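Local coordinates for kinesin-like protein (PDB 5X3E), which probably couples ATP binding and hydrolysis to movement along microtubules, as a kinesin-6 motor whose structure was captured in the nucleotide-free (apo) state, at residues L146-F150 against V264-A270; S152-V157 against Y209-C215; V157-F162 against S314-T318; F218-V222 against V273-E278; L303-P307 against S322-V326. One frame throughout, in Å; residues are numbered along the deposited sequence.

Contact 1. Residues L146-F150 against V264-A270; sequences LDVIF and VSSSEEA. With SO4 (sulfate ion), chain F.
The start of one helix set against the flank of another in the kinesin motor domain illustrates how an aromatic ring can fill the notch there. Residues L146-F150 run helically within helix 141-152; V264-S266 form a lead-in, extended at V264 and S266 but kinked at S265 (-99/-10), and S267-A270 open helix 267-281. The backbones come closest at L146 and S267, CA to CA 5.1 Å. S266 is the N-cap: its OG (chi1 p) accepts from E269 N at 3.0 Å, while S265 N donates to E269 OE2 at 2.7 Å, fixing the bend into the helix. F150 (chi1 m, chi2 -85°) is the bump and this bend the hollow. One ring face lies against S267 N and S266 CA, with F150 CD2 3.3 Å from S267 N; V264 O meets the ring edge, 3.8 Å from F150 CZ. V264 and A270 wall the notch, with F150 CZ to V264 CG2 at 4.0 Å and F150 CE2 to A270 CB at 4.4 Å. Beside it, L146 (mt) sets CD2 3.8 Å from A270 CB. D147 OD1 also salt-bridges R199. S267, chi1 t, reaches between the helices and donates from S267 OG to D147 OD1 at 2.6 Å.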
# COMPACT_ATOMS: atom_id res chain seq x y z
N LEU A 146 -1.11 8.82 5.92
CA LEU A 146 -1.29 8.68 7.36
C LEU A 146 -1.76 9.98 7.99
O LEU A 146 -2.65 9.97 8.86
CB LEU A 146 0.02 8.23 8.02
CG LEU A 146 0.51 6.81 7.73
CD1 LEU A 146 1.95 6.65 8.22
CD2 LEU A 146 -0.42 5.78 8.37
N ASP A 147 -1.18 11.11 7.57
CA ASP A 147 -1.61 12.41 8.07
C ASP A 147 -3.09 12.64 7.80
O ASP A 147 -3.86 12.94 8.71
CB ASP A 147 -0.79 13.52 7.41
CG ASP A 147 0.60 13.65 8.00
OD1 ASP A 147 0.78 13.35 9.20
OD2 ASP A 147 1.52 14.07 7.25
N VAL A 148 -3.50 12.49 6.54
CA VAL A 148 -4.87 12.81 6.15
C VAL A 148 -5.87 11.87 6.81
O VAL A 148 -6.96 12.30 7.22
CB VAL A 148 -4.98 12.80 4.62
CG1 VAL A 148 -6.42 12.88 4.19
CG2 VAL A 148 -4.18 13.95 4.04
N ILE A 149 -5.53 10.58 6.91
CA ILE A 149 -6.41 9.63 7.60
C ILE A 149 -6.67 10.11 9.03
O ILE A 149 -7.82 10.26 9.45
CB ILE A 149 -5.81 8.21 7.59
CG1 ILE A 149 -5.94 7.58 6.20
CG2 ILE A 149 -6.48 7.32 8.63
CD1 ILE A 149 -5.09 6.34 6.02
N PHE A 150 -5.60 10.36 9.79
CA PHE A 150 -5.78 10.78 11.17
C PHE A 150 -6.43 12.15 11.28
O PHE A 150 -7.11 12.43 12.27
CB PHE A 150 -4.44 10.76 11.90
CG PHE A 150 -4.02 9.40 12.34
CD1 PHE A 150 -4.47 8.89 13.55
CD2 PHE A 150 -3.21 8.62 11.55
CE1 PHE A 150 -4.10 7.63 13.96
CE2 PHE A 150 -2.83 7.36 11.95
CZ PHE A 150 -3.28 6.86 13.16
N VAL A 264 -2.01 2.13 16.44
CA VAL A 264 -1.36 3.43 16.38
C VAL A 264 -2.41 4.51 16.63
O VAL A 264 -3.52 4.42 16.09
CB VAL A 264 -0.64 3.65 15.03
CG1 VAL A 264 0.63 2.81 14.99
CG2 VAL A 264 -1.55 3.28 13.87
N SER A 265 -2.07 5.49 17.46
CA SER A 265 -2.99 6.54 17.84
C SER A 265 -2.80 7.83 17.05
O SER A 265 -3.63 8.73 17.15
CB SER A 265 -2.85 6.85 19.33
OG SER A 265 -3.32 5.76 20.11
N SER A 266 -1.73 7.94 16.27
CA SER A 266 -1.46 9.16 15.54
C SER A 266 -0.62 8.87 14.30
O SER A 266 0.04 7.83 14.21
CB SER A 266 -0.76 10.20 16.43
OG SER A 266 0.56 9.81 16.74
N SER A 267 -0.67 9.80 13.35
CA SER A 267 0.19 9.74 12.17
C SER A 267 1.64 9.60 12.59
O SER A 267 2.41 8.84 11.99
CB SER A 267 -0.01 10.99 11.32
OG SER A 267 0.64 10.88 10.07
N GLU A 268 2.02 10.34 13.63
CA GLU A 268 3.36 10.25 14.18
C GLU A 268 3.69 8.85 14.68
O GLU A 268 4.74 8.29 14.34
CB GLU A 268 3.50 11.27 15.32
CG GLU A 268 4.85 11.27 15.96
CD GLU A 268 5.95 11.59 14.99
OE1 GLU A 268 5.73 12.36 14.03
OE2 GLU A 268 7.07 11.06 15.19
N GLU A 269 2.80 8.26 15.48
CA GLU A 269 3.06 6.92 16.00
C GLU A 269 3.11 5.89 14.87
O GLU A 269 3.94 4.97 14.91
CB GLU A 269 2.00 6.55 17.04
CG GLU A 269 2.20 5.20 17.69
CD GLU A 269 1.40 5.05 18.97
OE1 GLU A 269 1.99 4.62 19.98
OE2 GLU A 269 0.19 5.37 18.96
N ALA A 270 2.25 6.05 13.86
CA ALA A 270 2.25 5.12 12.73
C ALA A 270 3.57 5.17 11.98
O ALA A 270 4.08 4.14 11.53
CB ALA A 270 1.08 5.44 11.80
S SO4 F . -3.89 5.95 24.07
O1 SO4 F . -3.83 6.57 25.39
O2 SO4 F . -4.36 6.91 23.08
O3 SO4 F . -2.56 5.48 23.71
O4 SO4 F . -4.82 4.83 24.13

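Contact 2. Residues S152-V157 against Y209-C215; sequences SINNRV and YNDDMVC. With SO4 (sulfate ion), chain J.
How an irregular chain satisfies its polar groups is well seen where S152-V157 leaves helix 141-152 and meets Y209-C215. N155 adopts left-handed helical angles (56/38), which turns the chain so that R156 forms a single backbone bridge with C215, CA to CA 4.9 Å. Both backbone polar atoms of C215 are satisfied: C215 N donates to N155 O at 3.0 Å, and V157 N donates to C215 O at 3.0 Å. M213 O accepts twice, from N155 ND2 at 3.1 Å and from Y209 OH at 2.7 Å. At the exposed edge of the contact N154 ND2 (chi1 m) donates to D211 OD1 at 2.9 Å. A water links S152 O (2.6 Å) to Y209 N (3.0 Å). Y209 (chi1 t) offers one ring face to I153 CA and N154 N. Within the opposing segment N210-M213 is a type I turn, M213 N to N210 O 2.8 Å, with an Asx turn closed by D212 N on N210 OD1 at 3.2 Å. The whole is a helix-exit loop docked on the start of strand 213-225 in the kinesin motor domain's central sheet.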
# COMPACT_ATOMS: atom_id res chain seq x y z
N SER A 152 -8.83 13.07 9.24
CA SER A 152 -10.19 12.95 8.72
C SER A 152 -11.10 12.04 9.54
O SER A 152 -12.32 12.11 9.36
CB SER A 152 -10.16 12.45 7.28
OG SER A 152 -9.36 13.29 6.47
N ILE A 153 -10.56 11.20 10.43
CA ILE A 153 -11.40 10.31 11.23
C ILE A 153 -11.81 11.04 12.50
O ILE A 153 -11.13 11.95 12.98
CB ILE A 153 -10.70 8.98 11.55
CG1 ILE A 153 -9.50 9.20 12.47
CG2 ILE A 153 -10.30 8.25 10.28
CD1 ILE A 153 -8.66 7.96 12.67
N ASN A 154 -12.96 10.64 13.04
CA ASN A 154 -13.44 11.10 14.33
C ASN A 154 -13.71 9.89 15.22
O ASN A 154 -13.66 8.74 14.77
CB ASN A 154 -14.71 11.94 14.19
CG ASN A 154 -14.55 13.08 13.21
OD1 ASN A 154 -13.57 13.83 13.28
ND2 ASN A 154 -15.49 13.21 12.28
N ASN A 155 -13.97 10.16 16.49
CA ASN A 155 -14.30 9.12 17.47
C ASN A 155 -13.20 8.06 17.54
O ASN A 155 -13.47 6.87 17.68
CB ASN A 155 -15.65 8.47 17.15
CG ASN A 155 -16.80 9.46 17.19
OD1 ASN A 155 -16.68 10.54 17.77
ND2 ASN A 155 -17.92 9.08 16.59
N ARG A 156 -11.95 8.50 17.43
CA ARG A 156 -10.83 7.60 17.62
C ARG A 156 -10.71 7.29 19.11
O ARG A 156 -10.58 8.20 19.93
CB ARG A 156 -9.53 8.25 17.12
CG ARG A 156 -8.47 7.26 16.69
CD ARG A 156 -7.09 7.91 16.67
NE ARG A 156 -6.62 8.07 18.04
CZ ARG A 156 -6.52 9.22 18.69
NH1 ARG A 156 -6.86 10.37 18.10
NH2 ARG A 156 -6.08 9.22 19.94
N VAL A 157 -10.77 6.01 19.47
CA VAL A 157 -10.72 5.66 20.88
C VAL A 157 -9.31 5.43 21.38
O VAL A 157 -8.36 5.33 20.59
CB VAL A 157 -11.59 4.43 21.19
CG1 VAL A 157 -12.99 4.84 21.29
CG2 VAL A 157 -11.42 3.37 20.11
N TYR A 209 -16.22 10.50 7.08
CA TYR A 209 -16.21 9.58 8.20
C TYR A 209 -17.60 9.47 8.81
O TYR A 209 -18.33 10.46 8.92
CB TYR A 209 -15.21 10.01 9.27
CG TYR A 209 -15.18 9.05 10.43
CD1 TYR A 209 -15.93 9.29 11.58
CD2 TYR A 209 -14.43 7.89 10.37
CE1 TYR A 209 -15.92 8.40 12.64
CE2 TYR A 209 -14.42 6.99 11.42
CZ TYR A 209 -15.16 7.25 12.55
OH TYR A 209 -15.14 6.35 13.59
N ASN A 210 -17.96 8.26 9.22
CA ASN A 210 -19.29 7.96 9.74
C ASN A 210 -19.27 8.21 11.25
O ASN A 210 -18.81 7.37 12.02
CB ASN A 210 -19.65 6.51 9.41
CG ASN A 210 -21.04 6.14 9.86
OD1 ASN A 210 -21.77 6.95 10.44
ND2 ASN A 210 -21.43 4.90 9.59
N ASP A 211 -19.82 9.36 11.67
CA ASP A 211 -19.77 9.73 13.08
C ASP A 211 -20.58 8.81 13.98
O ASP A 211 -20.41 8.87 15.20
CB ASP A 211 -20.27 11.17 13.26
CG ASP A 211 -19.28 12.21 12.78
OD1 ASP A 211 -18.09 11.88 12.65
OD2 ASP A 211 -19.70 13.36 12.52
N ASP A 212 -21.40 7.93 13.42
CA ASP A 212 -22.06 6.89 14.22
C ASP A 212 -21.13 5.73 14.51
O ASP A 212 -21.54 4.78 15.19
CB ASP A 212 -23.33 6.40 13.52
CG ASP A 212 -24.49 7.36 13.71
OD1 ASP A 212 -24.65 7.89 14.83
OD2 ASP A 212 -25.24 7.59 12.74
N MET A 213 -19.90 5.78 14.01
CA MET A 213 -18.91 4.75 14.25
C MET A 213 -17.79 5.28 15.13
O MET A 213 -17.41 6.45 15.08
CB MET A 213 -18.33 4.23 12.93
CG MET A 213 -19.36 3.56 12.04
SD MET A 213 -19.84 1.93 12.66
CE MET A 213 -18.92 0.87 11.57
N VAL A 214 -17.30 4.39 15.93
CA VAL A 214 -16.08 4.58 16.70
C VAL A 214 -14.97 3.83 15.98
O VAL A 214 -15.22 2.83 15.30
CB VAL A 214 -16.30 4.08 18.13
CG1 VAL A 214 -15.04 4.04 18.84
CG2 VAL A 214 -17.20 5.05 18.85
N CYS A 215 -13.73 4.29 16.12
CA CYS A 215 -12.67 3.70 15.31
C CYS A 215 -11.34 3.66 16.05
O CYS A 215 -11.12 4.33 17.06
CB CYS A 215 -12.49 4.45 13.99
SG CYS A 215 -11.71 6.07 14.20
S SO4 J . -19.35 2.41 7.43
O1 SO4 J . -18.27 3.33 7.09
O2 SO4 J . -20.53 2.74 6.64
O3 SO4 J . -18.95 1.03 7.16
O4 SO4 J . -19.68 2.54 8.85
O HOH W 1 -14.31 12.70 7.72

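Contact 3. Residues V157-F162 against S314-T318; sequences VEKCIF and SVYPT. With SO4 (sulfate ion), chain F.
Apolar contacts carry this meeting of two irregular segments, V157-F162 and S314-T318, whose backbones approach closest at V157 and V315, CA to CA 6.5 Å. V157 (chi1 m) points at V315, with V157 CG1 3.1 Å from V315 O and 4.1 Å from V315 CG1. I161 (mt) places CG2 3.9 Å from P317 CD and 3.5 Å from Y316 CZ. F162, although its CA-CB bond runs sideways, brings CZ to 4.0 Å from P317 CB, so the proline ring is touched by both I161 and F162. The example shows how a loop entering the small 162-165/169-172 hairpin of the kinesin motor domain can be packed onto the long connection between strands 296-307 and 325-333. Turn geometry shapes the first segment: E158-I161 is a type II turn, K159 at -72/160 and C160 at 69/10. Polar groups look elsewhere. Y316 OH binds R173 O, and K159 NZ forms a salt bridge with E269 of contact 1. K159 N donates to sulfate O4 over a very short 2.4 Å; the ion probably comes from the crystallisation liquor.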
# COMPACT_ATOMS: atom_id res chain seq x y z
N VAL A 157 -10.77 6.01 19.47
CA VAL A 157 -10.72 5.66 20.88
C VAL A 157 -9.31 5.43 21.38
O VAL A 157 -8.36 5.33 20.59
CB VAL A 157 -11.59 4.43 21.19
CG1 VAL A 157 -12.99 4.84 21.29
CG2 VAL A 157 -11.42 3.37 20.11
N GLU A 158 -9.16 5.33 22.70
CA GLU A 158 -7.89 4.98 23.29
C GLU A 158 -7.52 3.55 22.91
O GLU A 158 -8.34 2.76 22.40
CB GLU A 158 -7.95 5.10 24.81
CG GLU A 158 -8.38 6.48 25.29
CD GLU A 158 -8.77 6.49 26.76
OE1 GLU A 158 -9.32 5.48 27.26
OE2 GLU A 158 -8.50 7.52 27.42
N LYS A 159 -6.26 3.21 23.18
CA LYS A 159 -5.73 1.91 22.81
C LYS A 159 -6.31 0.81 23.69
O LYS A 159 -6.85 1.06 24.77
CB LYS A 159 -4.20 1.92 22.94
CG LYS A 159 -3.49 2.80 21.94
CD LYS A 159 -1.99 2.69 22.14
CE LYS A 159 -1.20 3.50 21.14
NZ LYS A 159 0.26 3.35 21.37
N CYS A 160 -6.21 -0.41 23.18
CA CYS A 160 -6.55 -1.65 23.87
C CYS A 160 -8.05 -1.80 24.13
O CYS A 160 -8.44 -2.70 24.88
CB CYS A 160 -5.78 -1.78 25.19
SG CYS A 160 -4.00 -1.45 25.00
N ILE A 161 -8.88 -0.96 23.53
CA ILE A 161 -10.31 -1.23 23.51
C ILE A 161 -10.62 -2.25 22.41
O ILE A 161 -11.05 -3.38 22.69
CB ILE A 161 -11.12 0.07 23.32
CG1 ILE A 161 -10.87 1.02 24.50
CG2 ILE A 161 -12.60 -0.23 23.22
CD1 ILE A 161 -11.24 2.46 24.21
N PHE A 162 -10.37 -1.88 21.16
CA PHE A 162 -10.22 -2.87 20.11
C PHE A 162 -8.88 -3.57 20.28
O PHE A 162 -7.92 -2.99 20.78
CB PHE A 162 -10.27 -2.23 18.73
CG PHE A 162 -11.57 -1.56 18.39
CD1 PHE A 162 -12.63 -2.30 17.89
CD2 PHE A 162 -11.71 -0.19 18.52
CE1 PHE A 162 -13.82 -1.68 17.56
CE2 PHE A 162 -12.89 0.44 18.18
CZ PHE A 162 -13.95 -0.31 17.70
N SER A 314 -18.65 8.93 27.35
CA SER A 314 -17.38 8.67 26.70
C SER A 314 -17.60 8.30 25.24
O SER A 314 -18.73 8.17 24.76
CB SER A 314 -16.61 7.57 27.44
OG SER A 314 -17.33 6.35 27.42
N VAL A 315 -16.49 8.15 24.52
CA VAL A 315 -16.49 7.67 23.15
C VAL A 315 -16.09 6.20 23.20
O VAL A 315 -14.93 5.87 23.46
CB VAL A 315 -15.53 8.48 22.27
CG1 VAL A 315 -15.59 7.98 20.84
CG2 VAL A 315 -15.87 9.95 22.36
N TYR A 316 -17.06 5.31 23.00
CA TYR A 316 -16.82 3.89 23.19
C TYR A 316 -17.68 3.10 22.22
O TYR A 316 -18.80 3.53 21.90
CB TYR A 316 -17.13 3.48 24.64
CG TYR A 316 -16.22 2.38 25.14
CD1 TYR A 316 -14.95 2.67 25.61
CD2 TYR A 316 -16.64 1.06 25.14
CE1 TYR A 316 -14.11 1.68 26.06
CE2 TYR A 316 -15.81 0.05 25.60
CZ TYR A 316 -14.55 0.37 26.06
OH TYR A 316 -13.70 -0.61 26.50
N PRO A 317 -17.20 1.96 21.74
CA PRO A 317 -18.02 1.12 20.87
C PRO A 317 -19.03 0.30 21.67
O PRO A 317 -18.89 0.09 22.87
CB PRO A 317 -16.99 0.20 20.21
CG PRO A 317 -15.93 0.06 21.25
CD PRO A 317 -15.83 1.43 21.89
N THR A 318 -20.06 -0.16 20.96
CA THR A 318 -20.92 -1.20 21.51
C THR A 318 -20.09 -2.47 21.69
O THR A 318 -19.18 -2.76 20.91
CB THR A 318 -22.10 -1.46 20.58
OG1 THR A 318 -21.63 -1.79 19.27
CG2 THR A 318 -22.98 -0.21 20.49
S SO4 F . -3.89 5.95 24.07
O1 SO4 F . -3.83 6.57 25.39
O2 SO4 F . -4.36 6.91 23.08
O3 SO4 F . -2.56 5.48 23.71
O4 SO4 F . -4.82 4.83 24.13

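Contact 4. Residues F218-V222 against V273-E278; sequences FVTYV and VFCLGE. With SO4 (sulfate ion), chain C.
This is a buried helix-on-sheet contact in the core of the motor domain, where helix 267-281 lies against strand 213-225 of the central mixed sheet. The short axes run almost parallel, 14° apart and 9.1 Å at closest approach, so the helix runs along the strand in the same N-to-C sense. From the extended F218-V222, V219 and Y221 point to the helix and T220 away. V219 (chi1 m) meets V273 (chi1 t), V219 CG2 to V273 CG1 at 3.7 Å. One helical turn on, the tyrosine finds space at a glycine: Y221 CD2 lies 3.7 Å from G277 CA, and a CB there would clash with the ring. This lets the backbones close to 6.4 Å between the CA atoms of Y221 and G277. Y221 (chi1 t, chi2 6°) continues past it and donates from OH to E278 OE2 at 2.8 Å. Its ring and that of F274 are near parallel, planes 18° and centroids 5.1 Å apart, but slid so far that they barely overlap. E278 OE2 also takes a salt bridge from R281. Around the pair, F299 of strand 296-307 meets both rings edge-to-face, while V262 and V264 of strand 262-264 pack beside V273.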
# COMPACT_ATOMS: atom_id res chain seq x y z
N PHE A 218 -4.97 0.41 13.03
CA PHE A 218 -3.96 -0.63 13.16
C PHE A 218 -3.16 -0.66 11.87
O PHE A 218 -3.71 -0.45 10.79
CB PHE A 218 -4.60 -2.00 13.43
CG PHE A 218 -5.23 -2.12 14.80
CD1 PHE A 218 -4.56 -2.77 15.83
CD2 PHE A 218 -6.49 -1.61 15.04
CE1 PHE A 218 -5.14 -2.89 17.08
CE2 PHE A 218 -7.07 -1.72 16.30
CZ PHE A 218 -6.40 -2.36 17.32
N VAL A 219 -1.86 -0.91 11.98
CA VAL A 219 -1.02 -1.06 10.80
C VAL A 219 -0.34 -2.42 10.87
O VAL A 219 0.04 -2.89 11.95
CB VAL A 219 0.02 0.07 10.66
CG1 VAL A 219 -0.67 1.42 10.54
CG2 VAL A 219 0.99 0.07 11.83
N THR A 220 -0.22 -3.06 9.71
CA THR A 220 0.68 -4.19 9.53
C THR A 220 1.70 -3.81 8.48
O THR A 220 1.38 -3.10 7.51
CB THR A 220 -0.07 -5.47 9.11
OG1 THR A 220 -0.79 -5.25 7.89
CG2 THR A 220 -1.05 -5.88 10.19
N TYR A 221 2.95 -4.23 8.69
CA TYR A 221 4.01 -3.99 7.73
C TYR A 221 4.64 -5.33 7.39
O TYR A 221 5.21 -5.99 8.26
CB TYR A 221 5.06 -3.01 8.27
CG TYR A 221 5.93 -2.41 7.18
CD1 TYR A 221 5.66 -2.64 5.84
CD2 TYR A 221 7.01 -1.59 7.50
CE1 TYR A 221 6.45 -2.09 4.84
CE2 TYR A 221 7.81 -1.03 6.51
CZ TYR A 221 7.52 -1.28 5.18
OH TYR A 221 8.30 -0.73 4.19
N VAL A 222 4.54 -5.72 6.12
CA VAL A 222 4.88 -7.06 5.68
C VAL A 222 5.79 -6.97 4.46
O VAL A 222 5.64 -6.07 3.63
CB VAL A 222 3.61 -7.87 5.37
CG1 VAL A 222 3.96 -9.16 4.76
CG2 VAL A 222 2.87 -8.19 6.66
N VAL A 273 6.24 3.26 13.76
CA VAL A 273 6.13 1.84 13.48
C VAL A 273 6.67 1.53 12.09
O VAL A 273 7.39 0.55 11.89
CB VAL A 273 4.66 1.38 13.65
CG1 VAL A 273 4.48 -0.04 13.15
CG2 VAL A 273 4.27 1.47 15.11
N PHE A 274 6.33 2.37 11.10
CA PHE A 274 6.85 2.17 9.75
C PHE A 274 8.37 2.17 9.73
O PHE A 274 8.99 1.33 9.06
CB PHE A 274 6.29 3.24 8.81
CG PHE A 274 6.91 3.21 7.44
CD1 PHE A 274 6.45 2.34 6.47
CD2 PHE A 274 7.95 4.07 7.12
CE1 PHE A 274 7.01 2.32 5.21
CE2 PHE A 274 8.52 4.05 5.86
CZ PHE A 274 8.05 3.17 4.90
N CYS A 275 9.00 3.10 10.46
CA CYS A 275 10.45 3.15 10.49
C CYS A 275 11.04 1.91 11.16
O CYS A 275 12.11 1.44 10.76
CB CYS A 275 10.92 4.42 11.19
SG CYS A 275 10.56 5.92 10.24
N LEU A 276 10.36 1.39 12.19
CA LEU A 276 10.81 0.14 12.80
C LEU A 276 10.80 -1.00 11.79
O LEU A 276 11.74 -1.80 11.74
CB LEU A 276 9.92 -0.22 13.99
CG LEU A 276 10.26 -1.57 14.63
CD1 LEU A 276 11.67 -1.55 15.20
CD2 LEU A 276 9.25 -1.93 15.70
N GLY A 277 9.76 -1.07 10.95
CA GLY A 277 9.74 -2.07 9.90
C GLY A 277 10.86 -1.89 8.90
O GLY A 277 11.44 -2.86 8.42
N GLU A 278 11.17 -0.63 8.57
CA GLU A 278 12.27 -0.35 7.66
C GLU A 278 13.59 -0.87 8.22
O GLU A 278 14.44 -1.36 7.46
CB GLU A 278 12.35 1.15 7.38
CG GLU A 278 11.22 1.68 6.51
CD GLU A 278 11.36 1.29 5.05
OE1 GLU A 278 11.95 2.07 4.28
OE2 GLU A 278 10.91 0.19 4.69
S SO4 C . -2.24 -8.65 7.35
O1 SO4 C . -3.66 -8.51 7.69
O2 SO4 C . -1.83 -7.54 6.48
O3 SO4 C . -2.04 -9.90 6.63
O4 SO4 C . -1.44 -8.66 8.56

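Contact 5. Residues L303-P307 against S322-V326; sequences LVMAP and SQIIV
V304, chi1 t, overlaps two neighbours across the strand pair: V304 CG1 lies 3.9 Å from I324 CG2, and V304 CG2 lies 4.1 Å from V326 CG2. V304 and V326 belong to the antiparallel pairing of strands 296-307 and 325-333, whose touching parts run 166° apart; I324 stands just ahead of the second strand. The register is set by V304 opposite V326, a non-hydrogen-bonded pair with CA atoms 4.5 Å apart, and M305 opposite I325, a hydrogen-bonded pair at 5.1 Å. In the latter both backbone bonds are made: M305 N donates to I325 O at 2.7 Å, and I325 N to M305 O at 2.8 Å. Longer CA-H...O contacts flank them, I324 CA to M305 O at 3.2 Å and V326 CA to L303 O at 3.5 Å. The face bearing V304 and V326 is met by F170 of strand 169-172, whereas M305 and I325 turn to the other face, where both touch M213. Toward the connection between the strands A306 CB packs 4.1 Å from I324 CG1. There S322-Q323 end a short 3-10 segment, and P307 CD rests 3.6 Å from Q323 CB. In the kinesin motor domain this pairing joins two central-sheet strands consecutive in the chain. The chemistry implies a simple division: the backbone hydrogen bonds of M305 with I325 fix the register, while the aliphatic side chains of V304, I324 and V326 supply an apolar surface for the adjoining hairpin.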
# COMPACT_ATOMS: atom_id res chain seq x y z
N LEU A 303 -8.59 0.60 9.21
CA LEU A 303 -9.51 1.41 9.98
C LEU A 303 -10.53 0.46 10.61
O LEU A 303 -11.47 0.02 9.94
CB LEU A 303 -10.18 2.46 9.10
CG LEU A 303 -11.14 3.42 9.82
CD1 LEU A 303 -10.39 4.18 10.88
CD2 LEU A 303 -11.79 4.36 8.82
N VAL A 304 -10.33 0.14 11.88
CA VAL A 304 -11.21 -0.77 12.61
C VAL A 304 -12.34 0.06 13.22
O VAL A 304 -12.10 0.89 14.11
CB VAL A 304 -10.44 -1.53 13.69
CG1 VAL A 304 -11.39 -2.41 14.51
CG2 VAL A 304 -9.30 -2.33 13.06
N MET A 305 -13.56 -0.19 12.78
CA MET A 305 -14.72 0.60 13.19
C MET A 305 -15.75 -0.28 13.89
O MET A 305 -15.83 -1.49 13.66
CB MET A 305 -15.37 1.30 11.98
CG MET A 305 -14.56 2.47 11.45
SD MET A 305 -14.93 2.91 9.74
CE MET A 305 -16.69 3.13 9.84
N ALA A 306 -16.53 0.34 14.78
CA ALA A 306 -17.65 -0.33 15.44
C ALA A 306 -18.69 0.72 15.81
O ALA A 306 -18.33 1.89 16.05
CB ALA A 306 -17.21 -1.09 16.70
N PRO A 307 -19.97 0.35 15.85
CA PRO A 307 -21.02 1.33 16.18
C PRO A 307 -20.78 1.99 17.53
O PRO A 307 -20.50 1.32 18.52
CB PRO A 307 -22.29 0.47 16.18
CG PRO A 307 -21.99 -0.66 15.28
CD PRO A 307 -20.52 -0.95 15.43
N SER A 322 -19.13 -8.57 16.78
CA SER A 322 -19.60 -8.94 15.45
C SER A 322 -20.04 -7.72 14.66
O SER A 322 -20.19 -7.80 13.43
CB SER A 322 -20.76 -9.94 15.56
OG SER A 322 -21.93 -9.31 16.03
N GLN A 323 -20.26 -6.59 15.32
CA GLN A 323 -20.60 -5.35 14.65
C GLN A 323 -19.40 -4.64 14.05
O GLN A 323 -19.58 -3.65 13.34
CB GLN A 323 -21.30 -4.41 15.64
CG GLN A 323 -22.62 -4.96 16.14
CD GLN A 323 -23.63 -5.09 15.02
OE1 GLN A 323 -23.88 -6.19 14.53
NE2 GLN A 323 -24.20 -3.97 14.61
N ILE A 324 -18.18 -5.15 14.29
CA ILE A 324 -16.97 -4.49 13.82
C ILE A 324 -16.90 -4.51 12.29
O ILE A 324 -17.14 -5.55 11.66
CB ILE A 324 -15.73 -5.15 14.43
CG1 ILE A 324 -15.63 -4.83 15.93
CG2 ILE A 324 -14.46 -4.74 13.69
CD1 ILE A 324 -14.40 -5.40 16.60
N ILE A 325 -16.56 -3.37 11.70
CA ILE A 325 -16.28 -3.25 10.28
C ILE A 325 -14.84 -2.78 10.12
O ILE A 325 -14.41 -1.85 10.82
CB ILE A 325 -17.25 -2.27 9.58
CG1 ILE A 325 -18.67 -2.84 9.59
CG2 ILE A 325 -16.79 -2.00 8.16
CD1 ILE A 325 -19.72 -1.85 9.12
N VAL A 326 -14.09 -3.43 9.24
CA VAL A 326 -12.68 -3.11 9.00
C VAL A 326 -12.49 -2.80 7.53
O VAL A 326 -12.89 -3.59 6.67
CB VAL A 326 -11.76 -4.28 9.43
CG1 VAL A 326 -10.31 -3.96 9.10
CG2 VAL A 326 -11.92 -4.58 10.92

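How the contacts relate
Followed from the N terminus, the chain opens contact 1 within helix 141-152, contact 2 at its end and contact 3 in the loop that follows. Contact 2 closes first, at strand 213-225, nested inside the loop that contact 1 closes at the head of helix 267-281. Contact 4 opens further along that strand and closes later on that helix, so it crosses contact 1. Contact 3 closes last but one, beyond strand 296-307; it crosses contacts 1 and 2 and encloses contact 4. Contact 5 opens before contact 3 closes and crosses it, but follows contacts 1, 2 and 4 in series. V157 belongs to contacts 2 and 3, while neighbouring strands 213-225 and 296-307 join contacts 2, 4 and 5 through one sheet.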